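Local coordinates for CBS domain-containing protein (Thermoplasma acidophilum DSM 1728, PDB 1PVM), which is of unknown cellular function but pairs two CBS domains, modules that commonly bind adenosyl ligands, with a metal-binding zinc-ribbon-like domain, at residues 15-19 against 118-122; 94-98 against 127-131; 40-44 against 55-59. The contacts are given in a common frame with arbitrary orientation. Residue numbers count along the deposited sequence, not the author numbering.

Contact 1. Residues 15-19 against 118-122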
loop_
_atom_site.group_PDB
_atom_site.type_symbol
_atom_site.label_atom_id
_atom_site.label_comp_id
_atom_site.label_asym_id
_atom_site.label_seq_id
_atom_site.Cartn_x
_atom_site.Cartn_y
_atom_site.Cartn_z
ATOM N N MET B 15 13.269 -1.421 -15.294
ATOM C CA MET B 15 13.195 -0.552 -14.129
ATOM C C MET B 15 12.702 0.836 -14.532
ATOM O O MET B 15 12.686 1.186 -15.713
ATOM C CB MET B 15 14.576 -0.417 -13.492
ATOM C CG MET B 15 15.536 0.413 -14.335
ATOM S SD MET B 15 17.193 0.477 -13.670
ATOM C CE MET B 15 18.028 1.461 -14.905
ATOM N N ASN B 16 12.305 1.622 -13.539
ATOM C CA ASN B 16 11.842 2.981 -13.779
ATOM C C ASN B 16 13.034 3.902 -13.529
ATOM O O ASN B 16 13.436 4.109 -12.384
ATOM C CB ASN B 16 10.697 3.324 -12.824
ATOM C CG ASN B 16 10.129 4.709 -13.065
ATOM O OD1 ASN B 16 9.167 5.118 -12.411
ATOM N ND2 ASN B 16 10.720 5.440 -14.003
ATOM N N SER B 17 13.599 4.439 -14.606
ATOM C CA SER B 17 14.754 5.325 -14.520
ATOM C C SER B 17 14.360 6.749 -14.153
ATOM O O SER B 17 15.216 7.582 -13.852
ATOM C CB SER B 17 15.500 5.342 -15.857
ATOM O OG SER B 17 15.989 4.053 -16.178
ATOM N N ASN B 18 13.064 7.021 -14.174
ATOM C CA ASN B 18 12.557 8.348 -13.860
ATOM C C ASN B 18 12.069 8.424 -12.413
ATOM O O ASN B 18 11.098 9.113 -12.113
ATOM C CB ASN B 18 11.410 8.697 -14.811
ATOM C CG ASN B 18 11.072 10.175 -14.801
ATOM O OD1 ASN B 18 10.003 10.581 -15.262
ATOM N ND2 ASN B 18 11.990 10.992 -14.287
ATOM N N PHE B 19 12.746 7.713 -11.521
ATOM C CA PHE B 19 12.376 7.701 -10.109
ATOM C C PHE B 19 12.597 9.061 -9.447
ATOM O O PHE B 19 13.386 9.882 -9.923
ATOM C CB PHE B 19 13.193 6.640 -9.376
ATOM C CG PHE B 19 14.665 6.922 -9.357
ATOM C CD1 PHE B 19 15.241 7.626 -8.302
ATOM C CD2 PHE B 19 15.476 6.508 -10.406
ATOM C CE1 PHE B 19 16.601 7.910 -8.296
ATOM C CE2 PHE B 19 16.834 6.787 -10.409
ATOM C CZ PHE B 19 17.400 7.489 -9.352
ATOM N N VAL B 118 22.349 4.655 -7.607
ATOM C CA VAL B 118 20.973 4.208 -7.789
ATOM C C VAL B 118 20.543 4.686 -9.173
ATOM O O VAL B 118 20.565 5.889 -9.457
ATOM C CB VAL B 118 20.032 4.806 -6.719
ATOM C CG1 VAL B 118 18.583 4.476 -7.056
ATOM C CG2 VAL B 118 20.385 4.250 -5.349
ATOM N N VAL B 119 20.166 3.744 -10.035
ATOM C CA VAL B 119 19.760 4.088 -11.392
ATOM C C VAL B 119 18.271 3.926 -11.669
ATOM O O VAL B 119 17.782 4.305 -12.731
ATOM C CB VAL B 119 20.569 3.278 -12.429
ATOM C CG1 VAL B 119 22.033 3.699 -12.369
ATOM C CG2 VAL B 119 20.428 1.776 -12.163
ATOM N N GLY B 120 17.542 3.365 -10.713
ATOM C CA GLY B 120 16.116 3.204 -10.915
ATOM C C GLY B 120 15.441 2.462 -9.791
ATOM O O GLY B 120 16.059 2.139 -8.781
ATOM N N ILE B 121 14.147 2.223 -9.956
ATOM C CA ILE B 121 13.383 1.467 -8.979
ATOM C C ILE B 121 12.608 0.439 -9.784
ATOM O O ILE B 121 12.109 0.747 -10.867
ATOM C CB ILE B 121 12.390 2.360 -8.187
ATOM C CG1 ILE B 121 13.167 3.263 -7.222
ATOM C CG2 ILE B 121 11.386 1.486 -7.424
ATOM C CD1 ILE B 121 12.289 4.144 -6.357
ATOM N N VAL B 122 12.544 -0.786 -9.274
ATOM C CA VAL B 122 11.803 -1.854 -9.940
ATOM C C VAL B 122 10.697 -2.319 -8.986
ATOM O O VAL B 122 10.920 -2.478 -7.784
ATOM C CB VAL B 122 12.733 -3.040 -10.324
ATOM C CG1 VAL B 122 13.410 -3.611 -9.087
ATOM C CG2 VAL B 122 11.935 -4.112 -11.063
#
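Two backbone hydrogen bonds join residues 15-19 to residues 118-122. Asn16 N donates to Ile121 O at 2.8 Å, nearly straight at 171°. Ile121 N donates back to Asn16 O at 3.2 Å and 151°. Together they make Asn16 and Ile121 an antiparallel hydrogen-bonded pair. It is a single bridge, so residues 15-19 do not form a regular strand here. Residues 118-122 belong to strand 118-123 of the second CBS domain, at the outer position of its three-stranded sheet. The other side of this strand pairs with strand 108-112. There Val119 and Gly120 both face Val111, a classic beta bulge. Residues 15-19 belong to the first CBS domain, so the bridge ties one CBS domain of the pair to the other. Close backbone approach needs the bare Gly120: its CA lies 3.2 Å from Asn16 O, and a beta carbon would clash with Asn16 O and with Met15 SD. The Phe19 ring packs against the backbone of residues 118-120, with Phe19 CE2 3.4 Å from Val119 C and Phe19 CD2 3.4 Å from Gly120 CA. Apolar side chains meet too. Met15 CE lies 3.7 Å from Val119 CG2. Phe19 CZ reaches Val118 CG1 at 4.0 Å, and Phe19 CB meets Ile121 CG1, also at 4.0 Å. Phe19 and Ile121 both touch Val44 of strand 42-46 as well.

Contact 2. Residues 94-98 against 127-131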
loop_
_atom_site.group_PDB
_atom_site.type_symbol
_atom_site.label_atom_id
_atom_site.label_comp_id
_atom_site.label_asym_id
_atom_site.label_seq_id
_atom_site.Cartn_x
_atom_site.Cartn_y
_atom_site.Cartn_z
ATOM N N VAL B 94 15.293 -10.952 -13.922
ATOM C CA VAL B 94 14.070 -10.735 -13.154
ATOM C C VAL B 94 13.886 -11.823 -12.098
ATOM O O VAL B 94 13.336 -11.564 -11.027
ATOM C CB VAL B 94 12.802 -10.682 -14.058
ATOM C CG1 VAL B 94 12.913 -9.536 -15.047
ATOM C CG2 VAL B 94 12.595 -12.011 -14.774
ATOM N N LYS B 95 14.359 -13.032 -12.388
ATOM C CA LYS B 95 14.232 -14.140 -11.443
ATOM C C LYS B 95 14.984 -13.849 -10.141
ATOM O O LYS B 95 14.495 -14.156 -9.054
ATOM C CB LYS B 95 14.768 -15.435 -12.057
ATOM C CG LYS B 95 14.815 -16.588 -11.066
ATOM C CD LYS B 95 15.641 -17.762 -11.573
ATOM C CE LYS B 95 15.735 -18.848 -10.508
ATOM N NZ LYS B 95 16.614 -19.981 -10.917
ATOM N N ASP B 96 16.171 -13.262 -10.267
ATOM C CA ASP B 96 17.004 -12.910 -9.120
ATOM C C ASP B 96 16.359 -11.781 -8.317
ATOM O O ASP B 96 16.447 -11.747 -7.091
ATOM C CB ASP B 96 18.388 -12.464 -9.593
ATOM C CG ASP B 96 19.106 -13.535 -10.391
ATOM O OD1 ASP B 96 20.093 -13.199 -11.082
ATOM O OD2 ASP B 96 18.691 -14.710 -10.323
ATOM N N VAL B 97 15.719 -10.851 -9.016
ATOM C CA VAL B 97 15.064 -9.733 -8.352
ATOM C C VAL B 97 13.865 -10.252 -7.565
ATOM O O VAL B 97 13.626 -9.838 -6.432
ATOM C CB VAL B 97 14.595 -8.675 -9.374
ATOM C CG1 VAL B 97 13.964 -7.485 -8.649
ATOM C CG2 VAL B 97 15.780 -8.212 -10.199
ATOM N N ALA B 98 13.119 -11.170 -8.169
ATOM C CA ALA B 98 11.958 -11.756 -7.515
ATOM C C ALA B 98 12.365 -12.412 -6.194
ATOM O O ALA B 98 11.719 -12.207 -5.162
ATOM C CB ALA B 98 11.304 -12.783 -8.434
ATOM N N LEU B 127 7.918 -6.278 -12.932
ATOM C CA LEU B 127 8.268 -7.686 -13.027
ATOM C C LEU B 127 7.145 -8.604 -13.491
ATOM O O LEU B 127 7.408 -9.651 -14.083
ATOM C CB LEU B 127 8.771 -8.180 -11.670
ATOM C CG LEU B 127 9.998 -7.487 -11.080
ATOM C CD1 LEU B 127 10.101 -7.852 -9.613
ATOM C CD2 LEU B 127 11.258 -7.893 -11.836
ATOM N N SER B 128 5.900 -8.219 -13.225
ATOM C CA SER B 128 4.755 -9.053 -13.583
ATOM C C SER B 128 4.665 -9.426 -15.059
ATOM O O SER B 128 4.007 -10.404 -15.407
ATOM C CB SER B 128 3.444 -8.378 -13.159
ATOM O OG SER B 128 3.114 -7.287 -14.004
ATOM N N ARG B 129 5.309 -8.648 -15.923
ATOM C CA ARG B 129 5.270 -8.929 -17.356
ATOM C C ARG B 129 6.207 -10.066 -17.754
ATOM O O ARG B 129 6.101 -10.606 -18.861
ATOM C CB ARG B 129 5.652 -7.683 -18.158
ATOM C CG ARG B 129 4.707 -6.507 -18.013
ATOM C CD ARG B 129 4.893 -5.533 -19.161
ATOM N NE ARG B 129 3.970 -4.406 -19.083
ATOM C CZ ARG B 129 4.077 -3.417 -18.204
ATOM N NH1 ARG B 129 5.072 -3.414 -17.324
ATOM N NH2 ARG B 129 3.190 -2.430 -18.204
ATOM N N TYR B 130 7.111 -10.437 -16.851
ATOM C CA TYR B 130 8.089 -11.480 -17.143
ATOM C C TYR B 130 8.080 -12.694 -16.221
ATOM O O TYR B 130 8.356 -13.807 -16.659
ATOM C CB TYR B 130 9.488 -10.862 -17.150
ATOM C CG TYR B 130 9.557 -9.639 -18.031
ATOM C CD1 TYR B 130 9.269 -8.374 -17.527
ATOM C CD2 TYR B 130 9.823 -9.762 -19.396
ATOM C CE1 TYR B 130 9.234 -7.259 -18.360
ATOM C CE2 TYR B 130 9.792 -8.656 -20.239
ATOM C CZ TYR B 130 9.496 -7.411 -19.718
ATOM O OH TYR B 130 9.450 -6.323 -20.556
ATOM N N LEU B 131 7.769 -12.480 -14.951
ATOM C CA LEU B 131 7.745 -13.562 -13.979
ATOM C C LEU B 131 6.660 -14.595 -14.237
ATOM O O LEU B 131 5.652 -14.315 -14.888
ATOM C CB LEU B 131 7.542 -13.002 -12.568
ATOM C CG LEU B 131 8.601 -12.062 -11.999
ATOM C CD1 LEU B 131 8.223 -11.698 -10.567
ATOM C CD2 LEU B 131 9.967 -12.739 -12.036
#
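Val94 is the main bump of this buried apolar contact. It sits in the first turn of helix 94-104 and points at residues 127-131. Three side chains make the hollow that receives it. Leu127 CD2 lies 3.9 Å from Val94 CB, Leu131 CD2 lies 3.9 Å from Val94 CG2, and Tyr130 CB lies 4.1 Å from Val94 CG2. The chain turns tightly here: Tyr130 N and Leu131 N both donate hydrogen bonds to Leu127 O, at 2.9 and 3.0 Å. Leu127 and Leu131 lie on the same side. The contact thus packs the start of helix 94-104 on the turn between helices 124-127 and 133-145, within the second CBS domain. Leu131 is the return bump. Its CD2 fits over the first helical turn, 3.7 Å from Val94 O and 3.8 Å from Ala98 CB. The small Ala98 leaves room for it, and Ile139 of helix 133-145 touches both residues. Further along, Leu127 CD1 meets Val97 CG1 at 4.0 Å, and both side chains also pack on Val122. The turn faces the second subunit too: Ser128 OG hydrogen-bonds Thr137 OG1 of that subunit, and Leu131 O accepts a hydrogen bond from its Arg133 NH1.

Contact 3. Residues 40-44 against 55-59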
loop_
_atom_site.group_PDB
_atom_site.type_symbol
_atom_site.label_atom_id
_atom_site.label_comp_id
_atom_site.label_asym_id
_atom_site.label_seq_id
_atom_site.Cartn_x
_atom_site.Cartn_y
_atom_site.Cartn_z
ATOM N N LEU B 40 2.979 7.532 -7.648
ATOM C CA LEU B 40 4.280 6.883 -7.481
ATOM C C LEU B 40 4.365 6.479 -6.013
ATOM O O LEU B 40 4.400 7.337 -5.135
ATOM C CB LEU B 40 5.378 7.893 -7.821
ATOM C CG LEU B 40 6.848 7.514 -7.698
ATOM C CD1 LEU B 40 7.167 6.391 -8.669
ATOM C CD2 LEU B 40 7.708 8.743 -7.997
ATOM N N TYR B 41 4.416 5.180 -5.742
ATOM C CA TYR B 41 4.423 4.723 -4.359
ATOM C C TYR B 41 5.735 4.176 -3.823
ATOM O O TYR B 41 5.771 3.305 -2.952
ATOM C CB TYR B 41 3.269 3.736 -4.186
ATOM C CG TYR B 41 1.967 4.394 -4.578
ATOM C CD1 TYR B 41 1.364 5.331 -3.739
ATOM C CD2 TYR B 41 1.394 4.164 -5.828
ATOM C CE1 TYR B 41 0.227 6.031 -4.136
ATOM C CE2 TYR B 41 0.255 4.858 -6.237
ATOM C CZ TYR B 41 -0.318 5.788 -5.386
ATOM O OH TYR B 41 -1.434 6.485 -5.784
ATOM N N GLY B 42 6.816 4.741 -4.339
ATOM C CA GLY B 42 8.144 4.358 -3.913
ATOM C C GLY B 42 9.066 5.518 -4.206
ATOM O O GLY B 42 9.194 5.927 -5.356
ATOM N N LEU B 43 9.698 6.065 -3.172
ATOM C CA LEU B 43 10.614 7.190 -3.354
ATOM C C LEU B 43 11.980 6.844 -2.786
ATOM O O LEU B 43 12.083 6.182 -1.748
ATOM C CB LEU B 43 10.098 8.442 -2.631
ATOM C CG LEU B 43 8.667 8.940 -2.896
ATOM C CD1 LEU B 43 8.357 10.112 -1.967
ATOM C CD2 LEU B 43 8.512 9.356 -4.348
ATOM N N VAL B 44 13.029 7.279 -3.474
ATOM C CA VAL B 44 14.383 7.049 -2.987
ATOM C C VAL B 44 14.650 8.187 -2.007
ATOM O O VAL B 44 14.269 9.335 -2.258
ATOM C CB VAL B 44 15.415 7.091 -4.141
ATOM C CG1 VAL B 44 16.839 7.034 -3.583
ATOM C CG2 VAL B 44 15.168 5.929 -5.091
ATOM N N LEU B 55 14.350 3.768 1.218
ATOM C CA LEU B 55 13.278 3.773 0.239
ATOM C C LEU B 55 11.968 3.870 1.014
ATOM O O LEU B 55 11.713 3.076 1.923
ATOM C CB LEU B 55 13.332 2.485 -0.601
ATOM C CG LEU B 55 12.636 2.491 -1.974
ATOM C CD1 LEU B 55 13.091 1.287 -2.778
ATOM C CD2 LEU B 55 11.125 2.483 -1.810
ATOM N N LEU B 56 11.153 4.867 0.676
ATOM C CA LEU B 56 9.865 5.068 1.343
ATOM C C LEU B 56 8.770 4.440 0.492
ATOM O O LEU B 56 8.628 4.776 -0.678
ATOM C CB LEU B 56 9.587 6.564 1.516
ATOM C CG LEU B 56 8.324 6.926 2.308
ATOM C CD1 LEU B 56 8.538 6.615 3.787
ATOM C CD2 LEU B 56 7.998 8.406 2.119
ATOM N N SER B 57 7.999 3.532 1.088
ATOM C CA SER B 57 6.921 2.833 0.390
ATOM C C SER B 57 5.610 2.934 1.164
ATOM O O SER B 57 5.590 3.393 2.302
ATOM C CB SER B 57 7.278 1.354 0.231
ATOM O OG SER B 57 7.336 0.715 1.498
ATOM N N GLU B 58 4.515 2.498 0.551
ATOM C CA GLU B 58 3.222 2.542 1.230
ATOM C C GLU B 58 3.257 1.702 2.498
ATOM O O GLU B 58 2.828 2.145 3.562
ATOM C CB GLU B 58 2.109 1.989 0.344
ATOM C CG GLU B 58 1.545 2.938 -0.676
ATOM C CD GLU B 58 0.227 2.423 -1.240
ATOM O OE1 GLU B 58 0.221 1.344 -1.872
ATOM O OE2 GLU B 58 -0.802 3.098 -1.040
ATOM N N ARG B 59 3.758 0.478 2.371
ATOM C CA ARG B 59 3.826 -0.422 3.510
ATOM C C ARG B 59 4.702 0.146 4.628
ATOM O O ARG B 59 4.377 -0.015 5.805
ATOM C CB ARG B 59 4.336 -1.803 3.063
ATOM C CG ARG B 59 4.292 -2.881 4.149
ATOM C CD ARG B 59 2.910 -3.017 4.772
ATOM N NE ARG B 59 1.895 -3.398 3.795
ATOM C CZ ARG B 59 1.766 -4.616 3.276
ATOM N NH1 ARG B 59 2.590 -5.590 3.640
ATOM N NH2 ARG B 59 0.811 -4.856 2.387
HETATM O O HOH W 1 4.631 1.006 -2.009
#
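The two segments belong to the beta hairpin of strands 42-46 and 52-57 in the first CBS domain. Leu43 N donates to Leu56 O at 3.0 Å, and Leu56 N to Leu43 O at 2.9 Å. This is an antiparallel hydrogen-bonded pair. A water donates to Tyr41 O at 2.7 Å and accepts from Glu58 N at 3.0 Å, so it bridges the two segments. CA-H...O contacts flank the pair, with Gly42 CA 3.3 Å from Leu56 O and Leu55 CA 3.3 Å from Leu43 O. Ser57 is the N-cap of helix 58-65. The carboxylate of Glu58 turns to the dimer partner, where it forms a salt bridge with Arg59 of the second subunit. The Tyr41 ring makes a cation-pi contact with that same Arg59 of the second subunit. On one sheet face Leu43 CD1 lies 4.4 Å from Leu56 CD2, and both leucines touch helix 28-38. Beside them Tyr41 CD1 packs 3.9 Å from Glu58 CG.

Contact 1 sits between the other two in space. Its centre is about 15 Å from that of contact 2 and about 12 Å from that of contact 3, and it touches both, through Val122 and Val44 respectively. The centres of contacts 2 and 3 lie about 19 Å apart, with nearest atoms about 11 Å apart. Contact 3 belongs to the first CBS domain and contact 2 to the second; contact 1 joins the domains. Along the chain, contact 3 is nested inside the loop closed by contact 1 and closes before contact 2 opens, while contacts 1 and 2 interleave. Contacts 2 and 3 both reach the second subunit, so each CBS domain contributes to the dimer.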